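Local coordinates for protein endoglucanase (Thermotoga maritima, PDB 1VHO) that is probably a metal-dependent aminopeptidase of the M42 family, expected to use two divalent cations per subunit, despite its name, at residues Asn16-Ser21 / Val167-Asp172; Lys43-Gly48 / Gln203-Cys208; Gly210-Thr213 / Glu217-Pro220; Thr286-Leu291 / Val296-Ile301. All coordinates share one frame; numbering follows the deposited sequence.

In the fold
Along the chain, interactions 1 and 2 interlock, since their segments alternate, and interactions 3 and 4 come after them in series. Interaction 1 lies near the centre of the chain, about 18 Å between centres from interaction 2, which it touches where S21 packs on Q203. Interactions 2, 3 and 4 sit closer together, about 11 to 16 Å between centres, around helix 208-213 and the mixed eight-stranded sheet. Q290 of interaction 4 joins them, with probable hydrogen bonds to T206 and to the backbone of G210. Interactions 1 and 2 contain predicted zinc ligands, so much of this framework borders the probable metal site.

Interaction 1: residues Asn16-Ser21 / Val167-Asp172; sequences NLDGPS and VGKALD
K169 reaches across to D18 and closes a salt bridge, NZ to OD1 at 2.9 Å, with the ammonium approaching OD1 nearly in line with its C-O bond. The two side chains cross at about a right angle. The same NZ lies 2.8 Å from the carbonyl O of L17, so the lysine end is tucked into the loop that follows helix 7-16. The long chain runs straight from CB to CE and bends only at the last torsion (chi4 76°), which swings NZ onto the aspartate. Further back, one water accepts from K169 N at 3.0 Å and donates to N16 OD1 at 3.3 Å, a second, looser tie between the segments.

The next shell consists largely of charge. E70 forms another salt bridge with K169 NZ, while D18 OD1 also meets R102 and its OD2 takes a hydrogen bond from Y104. A methionine in place of K169 would probably leave E70 without this cation and D18 with R102 as its remaining basic partner. N16 OD1 is also bound to the backbone N of A159.

Around this network, L17 packs on helix 25-35, D18 and K169 touch strand 152-155, and segment 167-172 leads from strand 165-168 into helix 171-187, which carries the predicted zinc ligand D172.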
loop_
_atom_site.group_PDB
_atom_site.type_symbol
_atom_site.label_atom_id
_atom_site.label_comp_id
_atom_site.label_asym_id
_atom_site.label_seq_id
_atom_site.Cartn_x
_atom_site.Cartn_y
_atom_site.Cartn_z
ATOM N N ASN A 16 4.394 -5.795 -8.370
ATOM C CA ASN A 16 3.936 -6.324 -9.664
ATOM C C ASN A 16 2.528 -6.889 -9.648
ATOM O O ASN A 16 1.907 -6.910 -10.727
ATOM C CB ASN A 16 4.907 -7.375 -10.216
ATOM C CG ASN A 16 6.228 -6.757 -10.646
ATOM O OD1 ASN A 16 6.324 -5.581 -10.991
ATOM N ND2 ASN A 16 7.288 -7.571 -10.660
ATOM N N LEU A 17 2.049 -7.461 -8.544
ATOM C CA LEU A 17 0.683 -7.958 -8.463
ATOM C C LEU A 17 -0.333 -6.834 -8.752
ATOM O O LEU A 17 -0.101 -5.653 -8.431
ATOM C CB LEU A 17 0.413 -8.424 -7.022
ATOM C CG LEU A 17 1.281 -9.628 -6.595
ATOM C CD1 LEU A 17 1.190 -9.724 -5.062
ATOM C CD2 LEU A 17 0.745 -10.882 -7.273
ATOM N N ASP A 18 -1.484 -7.243 -9.316
ATOM C CA ASP A 18 -2.528 -6.274 -9.608
ATOM C C ASP A 18 -3.706 -6.403 -8.657
ATOM O O ASP A 18 -4.412 -7.432 -8.647
ATOM C CB ASP A 18 -2.996 -6.386 -11.064
ATOM C CG ASP A 18 -1.913 -6.111 -12.090
ATOM O OD1 ASP A 18 -0.916 -5.422 -11.782
ATOM O OD2 ASP A 18 -2.010 -6.604 -13.257
ATOM N N GLY A 19 -3.958 -5.321 -7.904
ATOM C CA GLY A 19 -5.119 -5.312 -6.990
ATOM C C GLY A 19 -5.722 -3.917 -6.932
ATOM O O GLY A 19 -5.561 -3.164 -5.956
ATOM N N PRO A 20 -6.274 -3.430 -8.040
ATOM C CA PRO A 20 -6.870 -2.108 -8.104
ATOM C C PRO A 20 -8.065 -2.072 -7.128
ATOM O O PRO A 20 -8.579 -3.137 -6.811
ATOM C CB PRO A 20 -7.363 -1.979 -9.552
ATOM C CG PRO A 20 -7.574 -3.409 -9.974
ATOM C CD PRO A 20 -6.467 -4.189 -9.317
ATOM N N SER A 21 -8.368 -0.903 -6.633
ATOM C CA SER A 21 -9.456 -0.765 -5.632
ATOM C C SER A 21 -10.684 -1.567 -6.052
ATOM O O SER A 21 -11.154 -1.415 -7.199
ATOM C CB SER A 21 -9.844 0.712 -5.533
ATOM O OG SER A 21 -8.655 1.456 -5.226
ATOM N N VAL A 167 12.077 0.068 -7.349
ATOM C CA VAL A 167 11.245 1.043 -8.083
ATOM C C VAL A 167 10.083 0.259 -8.715
ATOM O O VAL A 167 10.290 -0.805 -9.304
ATOM C CB VAL A 167 12.065 1.711 -9.205
ATOM C CG1 VAL A 167 11.182 2.651 -10.020
ATOM C CG2 VAL A 167 13.232 2.541 -8.622
ATOM N N GLY A 168 8.855 0.768 -8.540
ATOM C CA GLY A 168 7.722 0.030 -9.125
ATOM C C GLY A 168 6.411 0.702 -8.723
ATOM O O GLY A 168 6.390 1.724 -8.035
ATOM N N LYS A 169 5.342 0.243 -9.383
ATOM C CA LYS A 169 4.041 0.845 -9.129
ATOM C C LYS A 169 3.527 0.447 -7.740
ATOM O O LYS A 169 3.898 -0.626 -7.227
ATOM C CB LYS A 169 2.971 0.407 -10.160
ATOM C CG LYS A 169 2.776 -1.161 -10.178
ATOM C CD LYS A 169 1.609 -1.449 -11.140
ATOM C CE LYS A 169 1.319 -2.954 -11.290
ATOM N NZ LYS A 169 0.613 -3.549 -10.132
ATOM N N ALA A 170 2.554 1.215 -7.277
ATOM C CA ALA A 170 1.840 0.881 -6.030
ATOM C C ALA A 170 2.642 0.647 -4.779
ATOM O O ALA A 170 2.045 0.186 -3.764
ATOM C CB ALA A 170 0.978 -0.388 -6.271
ATOM N N LEU A 171 3.882 1.135 -4.703
ATOM C CA LEU A 171 4.617 0.980 -3.437
ATOM C C LEU A 171 4.053 1.821 -2.338
ATOM O O LEU A 171 4.253 1.542 -1.146
ATOM C CB LEU A 171 6.124 1.203 -3.693
ATOM C CG LEU A 171 6.794 0.142 -4.547
ATOM C CD1 LEU A 171 8.140 0.620 -5.099
ATOM C CD2 LEU A 171 7.020 -1.166 -3.786
ATOM N N ASP A 172 3.279 2.904 -2.629
ATOM C CA ASP A 172 2.687 3.709 -1.591
ATOM C C ASP A 172 1.822 2.862 -0.654
ATOM O O ASP A 172 1.538 3.317 0.457
ATOM C CB ASP A 172 1.955 4.945 -2.133
ATOM C CG ASP A 172 0.957 4.555 -3.223
ATOM O OD1 ASP A 172 0.025 3.796 -2.929
ATOM O OD2 ASP A 172 1.146 4.949 -4.383
HETATM O O HOH W 1 5.942 -2.353 -10.690
#

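Interaction 2: residues Lys43-Gly48 / Gln203-Cys208; sequences KTTRHG and QEETGC
T45 and E205 approach from opposite directions and meet in a short hydrogen bond, OG1 donating to OE2 at 2.6 Å, nearly in line with the carboxylate C-O bond. The glutamate folds back at chi2 (-77°) after leaving CB, and this bend brings its carboxylate over to the threonine. S49 hydrogen-bonds the same OE2, so two hydroxyl-bearing residues hold that oxygen. Roughly at right angles to the T45-E205 bond, the backbone N atoms of H47 and G48 make weak bonds to T45 OG1, and S49 N adds another. A water links the two segments as well, donating to H47 O at 2.6 Å and weakly to E204 OE1. One further polar approach brings E205 OE1 to 3.5 Å from ND1 of H47, whose ring stands 80° from the carboxylate.

The imidazole of H47 is packed on both faces. The carbonyl O of E204 sits over the centre of one, 3.7 Å above its plane, and CG of R46 lies against the opposite face, nearer the rim.

A glutamine in place of E205, were its NH2 turned to T45, would probably leave the T45 hydroxyl without this acceptor and disturb the bond with S49. As deposited, the bonds from T45 and S49 to OE2 hold the carboxylate of a predicted zinc ligand, beside the predicted proton acceptor E204.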
loop_
_atom_site.group_PDB
_atom_site.type_symbol
_atom_site.label_atom_id
_atom_site.label_comp_id
_atom_site.label_asym_id
_atom_site.label_seq_id
_atom_site.Cartn_x
_atom_site.Cartn_y
_atom_site.Cartn_z
ATOM N N LYS A 43 -7.700 -14.649 8.837
ATOM C CA LYS A 43 -9.082 -14.577 8.421
ATOM C C LYS A 43 -9.325 -13.454 7.427
ATOM O O LYS A 43 -8.672 -12.418 7.468
ATOM C CB LYS A 43 -10.009 -14.349 9.639
ATOM C CG LYS A 43 -10.252 -15.662 10.389
ATOM C CD LYS A 43 -10.690 -15.431 11.809
ATOM C CE LYS A 43 -12.191 -15.282 11.979
ATOM N NZ LYS A 43 -12.524 -15.393 13.443
ATOM N N THR A 44 -10.318 -13.682 6.566
ATOM C CA THR A 44 -10.702 -12.699 5.570
ATOM C C THR A 44 -12.001 -12.033 5.952
ATOM O O THR A 44 -12.874 -12.685 6.567
ATOM C CB THR A 44 -10.815 -13.376 4.187
ATOM O OG1 THR A 44 -9.552 -14.020 3.938
ATOM C CG2 THR A 44 -11.047 -12.347 3.099
ATOM N N THR A 45 -12.157 -10.753 5.727
ATOM C CA THR A 45 -13.427 -10.106 6.059
ATOM C C THR A 45 -14.392 -10.364 4.884
ATOM O O THR A 45 -13.994 -10.953 3.883
ATOM C CB THR A 45 -13.269 -8.613 6.284
ATOM O OG1 THR A 45 -12.948 -7.951 5.052
ATOM C CG2 THR A 45 -12.153 -8.364 7.307
ATOM N N ARG A 46 -15.607 -9.848 5.008
ATOM C CA ARG A 46 -16.580 -10.040 3.929
ATOM C C ARG A 46 -16.220 -9.162 2.738
ATOM O O ARG A 46 -16.630 -9.473 1.621
ATOM C CB ARG A 46 -17.991 -9.812 4.433
ATOM C CG ARG A 46 -18.348 -8.408 4.870
ATOM C CD ARG A 46 -19.708 -8.374 5.561
ATOM N NE ARG A 46 -20.249 -7.030 5.691
ATOM C CZ ARG A 46 -20.827 -6.339 4.713
ATOM N NH1 ARG A 46 -20.960 -6.841 3.487
ATOM N NH2 ARG A 46 -21.289 -5.114 4.953
ATOM N N HIS A 47 -15.468 -8.087 2.959
ATOM C CA HIS A 47 -15.035 -7.204 1.880
ATOM C C HIS A 47 -13.726 -7.669 1.249
ATOM O O HIS A 47 -13.330 -7.129 0.198
ATOM C CB HIS A 47 -14.945 -5.764 2.342
ATOM C CG HIS A 47 -16.270 -5.165 2.702
ATOM N ND1 HIS A 47 -16.656 -4.943 4.005
ATOM C CD2 HIS A 47 -17.305 -4.757 1.934
ATOM C CE1 HIS A 47 -17.862 -4.404 4.015
ATOM N NE2 HIS A 47 -18.279 -4.280 2.767
ATOM N N GLY A 48 -13.036 -8.622 1.854
ATOM C CA GLY A 48 -11.809 -9.165 1.302
ATOM C C GLY A 48 -10.521 -8.751 2.005
ATOM O O GLY A 48 -9.439 -9.116 1.513
ATOM N N GLN A 203 -10.012 -1.598 -0.219
ATOM C CA GLN A 203 -10.666 -0.324 -0.370
ATOM C C GLN A 203 -12.085 -0.219 0.189
ATOM O O GLN A 203 -12.419 0.829 0.748
ATOM C CB GLN A 203 -10.726 0.058 -1.861
ATOM C CG GLN A 203 -10.850 1.574 -2.050
ATOM C CD GLN A 203 -12.234 1.937 -2.551
ATOM O OE1 GLN A 203 -13.024 1.036 -2.824
ATOM N NE2 GLN A 203 -12.492 3.231 -2.667
ATOM N N GLU A 204 -12.879 -1.266 0.066
ATOM C CA GLU A 204 -14.266 -1.197 0.504
ATOM C C GLU A 204 -14.528 -1.270 1.988
ATOM O O GLU A 204 -15.728 -1.369 2.335
ATOM C CB GLU A 204 -15.092 -2.239 -0.272
ATOM C CG GLU A 204 -15.342 -1.794 -1.720
ATOM C CD GLU A 204 -15.966 -2.870 -2.584
ATOM O OE1 GLU A 204 -16.599 -3.804 -2.033
ATOM O OE2 GLU A 204 -15.850 -2.808 -3.834
ATOM N N GLU A 205 -13.550 -1.159 2.869
ATOM C CA GLU A 205 -13.774 -1.194 4.301
ATOM C C GLU A 205 -14.151 0.201 4.779
ATOM O O GLU A 205 -13.789 1.193 4.157
ATOM C CB GLU A 205 -12.525 -1.658 5.086
ATOM C CG GLU A 205 -12.034 -3.028 4.643
ATOM C CD GLU A 205 -12.855 -4.176 5.161
ATOM O OE1 GLU A 205 -13.873 -3.911 5.834
ATOM O OE2 GLU A 205 -12.526 -5.353 4.939
ATOM N N THR A 206 -14.797 0.266 5.957
ATOM C CA THR A 206 -15.191 1.567 6.487
ATOM C C THR A 206 -14.012 2.307 7.084
ATOM O O THR A 206 -13.957 3.543 7.018
ATOM C CB THR A 206 -16.313 1.414 7.530
ATOM O OG1 THR A 206 -15.850 0.612 8.630
ATOM C CG2 THR A 206 -17.496 0.695 6.889
ATOM N N GLY A 207 -13.028 1.582 7.612
ATOM C CA GLY A 207 -11.855 2.233 8.229
ATOM C C GLY A 207 -10.950 1.121 8.780
ATOM O O GLY A 207 -11.310 -0.049 8.662
ATOM N N CYS A 208 -9.848 1.487 9.431
ATOM C CA CYS A 208 -8.929 0.477 9.963
ATOM C C CYS A 208 -9.602 -0.387 11.006
ATOM O O CYS A 208 -9.502 -1.612 10.954
ATOM C CB CYS A 208 -7.644 1.100 10.498
ATOM S SG CYS A 208 -6.648 2.084 9.391
HETATM O O HOH W 2 -14.155 -5.612 -1.718
#

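Interaction 3: residues Gly210-Thr213 / Glu217-Pro220; sequences GALT and EINP
CD2 of L212 reaches the CG-CD side of the P220 ring, with I218, two residues earlier, also touching it. Starting at CB, the leucine leaves helix 208-213 in the direction of the 217-220 loop; its CG lies anti to the backbone N (chi1 168°), a setting that carries the branch out toward the loop. The contacts within the pair of segments are made by CD2. This methyl rests 3.8 Å from CG of P220 and 4.0 Å from CD of the same ring, and it also meets CD1 of I218 at 4.0 Å. One methyl is thus shared between the proline ring and the isoleucine tip.

Beside it, the CG2 methyl of T213 lies 3.8 Å from the carbonyl O of I218, while its hydroxyl turns back to L209 O within the helix. The contact between the segments is therefore mostly apolar, and the strands beyond continue it: L212 also packs on V199 and F65, I218 on Y197 and K61, and P220 on A63.

What results is a helix-to-strand connection, in which the end of helix 208-213 and the loop leading to strand 222-229 press together over the mixed sheet, as in the alpha/beta core of this metallopeptidase clan.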
loop_
_atom_site.group_PDB
_atom_site.type_symbol
_atom_site.label_atom_id
_atom_site.label_comp_id
_atom_site.label_asym_id
_atom_site.label_seq_id
_atom_site.Cartn_x
_atom_site.Cartn_y
_atom_site.Cartn_z
ATOM N N GLY A 210 -12.862 -0.964 11.371
ATOM C CA GLY A 210 -13.866 -1.778 10.692
ATOM C C GLY A 210 -13.234 -2.947 9.964
ATOM O O GLY A 210 -13.768 -4.061 9.923
ATOM N N ALA A 211 -12.031 -2.744 9.370
ATOM C CA ALA A 211 -11.436 -3.909 8.692
ATOM C C ALA A 211 -11.119 -4.978 9.724
ATOM O O ALA A 211 -11.375 -6.164 9.560
ATOM C CB ALA A 211 -10.164 -3.495 7.947
ATOM N N LEU A 212 -10.423 -4.575 10.783
ATOM C CA LEU A 212 -10.046 -5.534 11.818
ATOM C C LEU A 212 -11.246 -6.268 12.413
ATOM O O LEU A 212 -11.198 -7.493 12.516
ATOM C CB LEU A 212 -9.294 -4.790 12.928
ATOM C CG LEU A 212 -9.067 -5.555 14.231
ATOM C CD1 LEU A 212 -8.212 -6.786 14.001
ATOM C CD2 LEU A 212 -8.395 -4.621 15.253
ATOM N N THR A 213 -12.328 -5.550 12.719
ATOM C CA THR A 213 -13.491 -6.191 13.344
ATOM C C THR A 213 -14.329 -7.007 12.389
ATOM O O THR A 213 -15.168 -7.806 12.821
ATOM C CB THR A 213 -14.370 -5.238 14.153
ATOM O OG1 THR A 213 -14.765 -4.115 13.372
ATOM C CG2 THR A 213 -13.599 -4.712 15.373
ATOM N N GLU A 217 -13.581 -9.646 16.643
ATOM C CA GLU A 217 -14.296 -8.658 17.454
ATOM C C GLU A 217 -13.478 -8.346 18.710
ATOM O O GLU A 217 -13.722 -8.919 19.772
ATOM C CB GLU A 217 -15.663 -9.213 17.875
ATOM N N ILE A 218 -12.469 -7.503 18.568
ATOM C CA ILE A 218 -11.594 -7.123 19.653
ATOM C C ILE A 218 -11.380 -5.610 19.627
ATOM O O ILE A 218 -11.675 -4.958 18.632
ATOM C CB ILE A 218 -10.206 -7.783 19.508
ATOM C CG1 ILE A 218 -9.589 -7.369 18.147
ATOM C CG2 ILE A 218 -10.219 -9.280 19.640
ATOM C CD1 ILE A 218 -8.069 -7.264 18.277
ATOM N N ASN A 219 -10.849 -5.076 20.711
ATOM C CA ASN A 219 -10.503 -3.666 20.801
ATOM C C ASN A 219 -9.011 -3.656 21.159
ATOM O O ASN A 219 -8.635 -4.050 22.264
ATOM C CB ASN A 219 -11.294 -2.902 21.855
ATOM C CG ASN A 219 -11.202 -1.405 21.625
ATOM O OD1 ASN A 219 -11.510 -0.900 20.540
ATOM N ND2 ASN A 219 -10.794 -0.669 22.648
ATOM N N PRO A 220 -8.155 -3.355 20.184
ATOM C CA PRO A 220 -6.732 -3.362 20.471
ATOM C C PRO A 220 -6.382 -2.330 21.536
ATOM O O PRO A 220 -6.957 -1.241 21.567
ATOM C CB PRO A 220 -6.071 -2.983 19.153
ATOM C CG PRO A 220 -7.137 -2.568 18.209
ATOM C CD PRO A 220 -8.469 -2.837 18.859
#

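Interaction 4: residues Thr286-Leu291 / Val296-Ile301; sequences TDFVQL and VRTSLI
V296 N donates to L291 O at 2.8 Å, with an N-H...O angle of 157° and the donor tilted 24° from the carbonyl plane. This bond ties the short helix 289-293 to the residue leading into strand 297-304. The T298 hydroxyl makes the other polar link, but within its own segment: OG1 donates to V296 O at 2.9 Å from well above the carbonyl plane.

Around the bond, side chains fill the angle between helix and strand. CD2 of L291 meets CB of V296 at 3.8 Å, the two chains crossing obliquely, and CB of L291 lies beside T298 OG1. Further along, F288 extends toward the strand (chi1 -66°, CG anti to the carbonyl carbon) and presents its ring edge to L300, with CD1 of L300 near the ring plane of F288 and 3.5 Å from its CZ. Six residues take part, and all are buried.

Outside the pair, F288 packs on V253 and on V225 of strand 222-229, and L291 leans on L209 of helix 208-213. Strand 297-304 is paired with 222-229 and 247-249 in the mixed sheet, S299 faces helix 256-268, and L300 comes near D227, a predicted zinc ligand.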
loop_
_atom_site.group_PDB
_atom_site.type_symbol
_atom_site.label_atom_id
_atom_site.label_comp_id
_atom_site.label_asym_id
_atom_site.label_seq_id
_atom_site.Cartn_x
_atom_site.Cartn_y
_atom_site.Cartn_z
ATOM N N THR A 286 -10.222 9.874 7.237
ATOM C CA THR A 286 -8.887 9.359 7.524
ATOM C C THR A 286 -9.009 7.955 8.104
ATOM O O THR A 286 -10.096 7.518 8.517
ATOM C CB THR A 286 -8.144 10.292 8.494
ATOM O OG1 THR A 286 -6.794 9.853 8.669
ATOM C CG2 THR A 286 -8.845 10.319 9.843
ATOM N N ASP A 287 -7.900 7.235 8.164
ATOM C CA ASP A 287 -7.875 5.883 8.706
ATOM C C ASP A 287 -7.966 5.868 10.229
ATOM O O ASP A 287 -8.229 4.818 10.832
ATOM C CB ASP A 287 -6.561 5.214 8.291
ATOM C CG ASP A 287 -6.321 5.211 6.795
ATOM O OD1 ASP A 287 -7.283 5.020 6.021
ATOM O OD2 ASP A 287 -5.140 5.390 6.419
ATOM N N PHE A 288 -7.734 7.006 10.871
ATOM C CA PHE A 288 -7.758 7.116 12.316
ATOM C C PHE A 288 -9.116 7.450 12.907
ATOM O O PHE A 288 -9.244 7.376 14.138
ATOM C CB PHE A 288 -6.734 8.173 12.768
ATOM C CG PHE A 288 -5.299 7.784 12.503
ATOM C CD1 PHE A 288 -4.816 7.683 11.214
ATOM C CD2 PHE A 288 -4.432 7.530 13.551
ATOM C CE1 PHE A 288 -3.512 7.327 10.958
ATOM C CE2 PHE A 288 -3.110 7.192 13.298
ATOM C CZ PHE A 288 -2.650 7.085 12.005
ATOM N N VAL A 289 -10.119 7.787 12.104
ATOM C CA VAL A 289 -11.436 8.130 12.606
ATOM C C VAL A 289 -11.998 7.134 13.602
ATOM O O VAL A 289 -12.250 7.509 14.758
ATOM C CB VAL A 289 -12.446 8.425 11.494
ATOM C CG1 VAL A 289 -13.849 8.667 12.014
ATOM C CG2 VAL A 289 -12.000 9.606 10.646
ATOM N N GLN A 290 -12.181 5.869 13.253
ATOM C CA GLN A 290 -12.749 4.895 14.183
ATOM C C GLN A 290 -11.866 4.644 15.390
ATOM O O GLN A 290 -12.337 4.557 16.537
ATOM C CB GLN A 290 -13.089 3.586 13.452
ATOM C CG GLN A 290 -14.035 3.714 12.269
ATOM C CD GLN A 290 -14.025 2.534 11.321
ATOM O OE1 GLN A 290 -12.997 1.930 11.036
ATOM N NE2 GLN A 290 -15.182 2.134 10.787
ATOM N N LEU A 291 -10.550 4.534 15.191
ATOM C CA LEU A 291 -9.605 4.271 16.256
ATOM C C LEU A 291 -9.662 5.294 17.380
ATOM O O LEU A 291 -9.672 4.938 18.556
ATOM C CB LEU A 291 -8.176 4.192 15.689
ATOM C CG LEU A 291 -7.869 2.956 14.845
ATOM C CD1 LEU A 291 -6.527 3.085 14.144
ATOM C CD2 LEU A 291 -7.866 1.700 15.721
ATOM N N VAL A 296 -8.529 4.012 20.947
ATOM C CA VAL A 296 -7.323 3.197 20.725
ATOM C C VAL A 296 -6.081 4.083 20.675
ATOM O O VAL A 296 -6.053 4.975 19.816
ATOM C CB VAL A 296 -7.452 2.400 19.405
ATOM C CG1 VAL A 296 -6.174 1.616 19.119
ATOM C CG2 VAL A 296 -8.631 1.453 19.475
ATOM N N ARG A 297 -5.101 3.869 21.534
ATOM C CA ARG A 297 -3.883 4.702 21.469
ATOM C C ARG A 297 -3.214 4.378 20.108
ATOM O O ARG A 297 -2.919 3.203 19.914
ATOM C CB ARG A 297 -2.963 4.410 22.624
ATOM C CG ARG A 297 -3.668 4.691 23.980
ATOM C CD ARG A 297 -2.693 4.504 25.139
ATOM N NE ARG A 297 -2.662 3.134 25.605
ATOM C CZ ARG A 297 -1.867 2.169 25.181
ATOM N NH1 ARG A 297 -0.976 2.429 24.234
ATOM N NH2 ARG A 297 -1.969 0.951 25.698
ATOM N N THR A 298 -2.990 5.398 19.294
ATOM C CA THR A 298 -2.453 5.164 17.962
ATOM C C THR A 298 -1.191 5.917 17.599
ATOM O O THR A 298 -0.873 7.015 18.056
ATOM C CB THR A 298 -3.543 5.485 16.909
ATOM O OG1 THR A 298 -4.785 4.826 17.234
ATOM C CG2 THR A 298 -3.156 4.949 15.531
ATOM N N SER A 299 -0.374 5.243 16.779
ATOM C CA SER A 299 0.857 5.797 16.264
ATOM C C SER A 299 0.833 5.691 14.728
ATOM O O SER A 299 0.305 4.691 14.222
ATOM C CB SER A 299 2.074 5.030 16.805
ATOM O OG SER A 299 3.246 5.472 16.104
ATOM N N LEU A 300 1.372 6.668 14.026
ATOM C CA LEU A 300 1.489 6.651 12.576
ATOM C C LEU A 300 2.979 6.559 12.239
ATOM O O LEU A 300 3.788 7.330 12.753
ATOM C CB LEU A 300 0.946 7.921 11.930
ATOM C CG LEU A 300 1.137 7.996 10.380
ATOM C CD1 LEU A 300 0.076 7.070 9.770
ATOM C CD2 LEU A 300 0.929 9.439 9.970
ATOM N N ILE A 301 3.383 5.538 11.483
ATOM C CA ILE A 301 4.787 5.378 11.105
ATOM C C ILE A 301 4.821 5.171 9.583
ATOM O O ILE A 301 4.096 4.301 9.091
ATOM C CB ILE A 301 5.527 4.265 11.837
ATOM C CG1 ILE A 301 5.388 4.415 13.369
ATOM C CG2 ILE A 301 7.023 4.291 11.499
ATOM C CD1 ILE A 301 5.911 3.292 14.186
#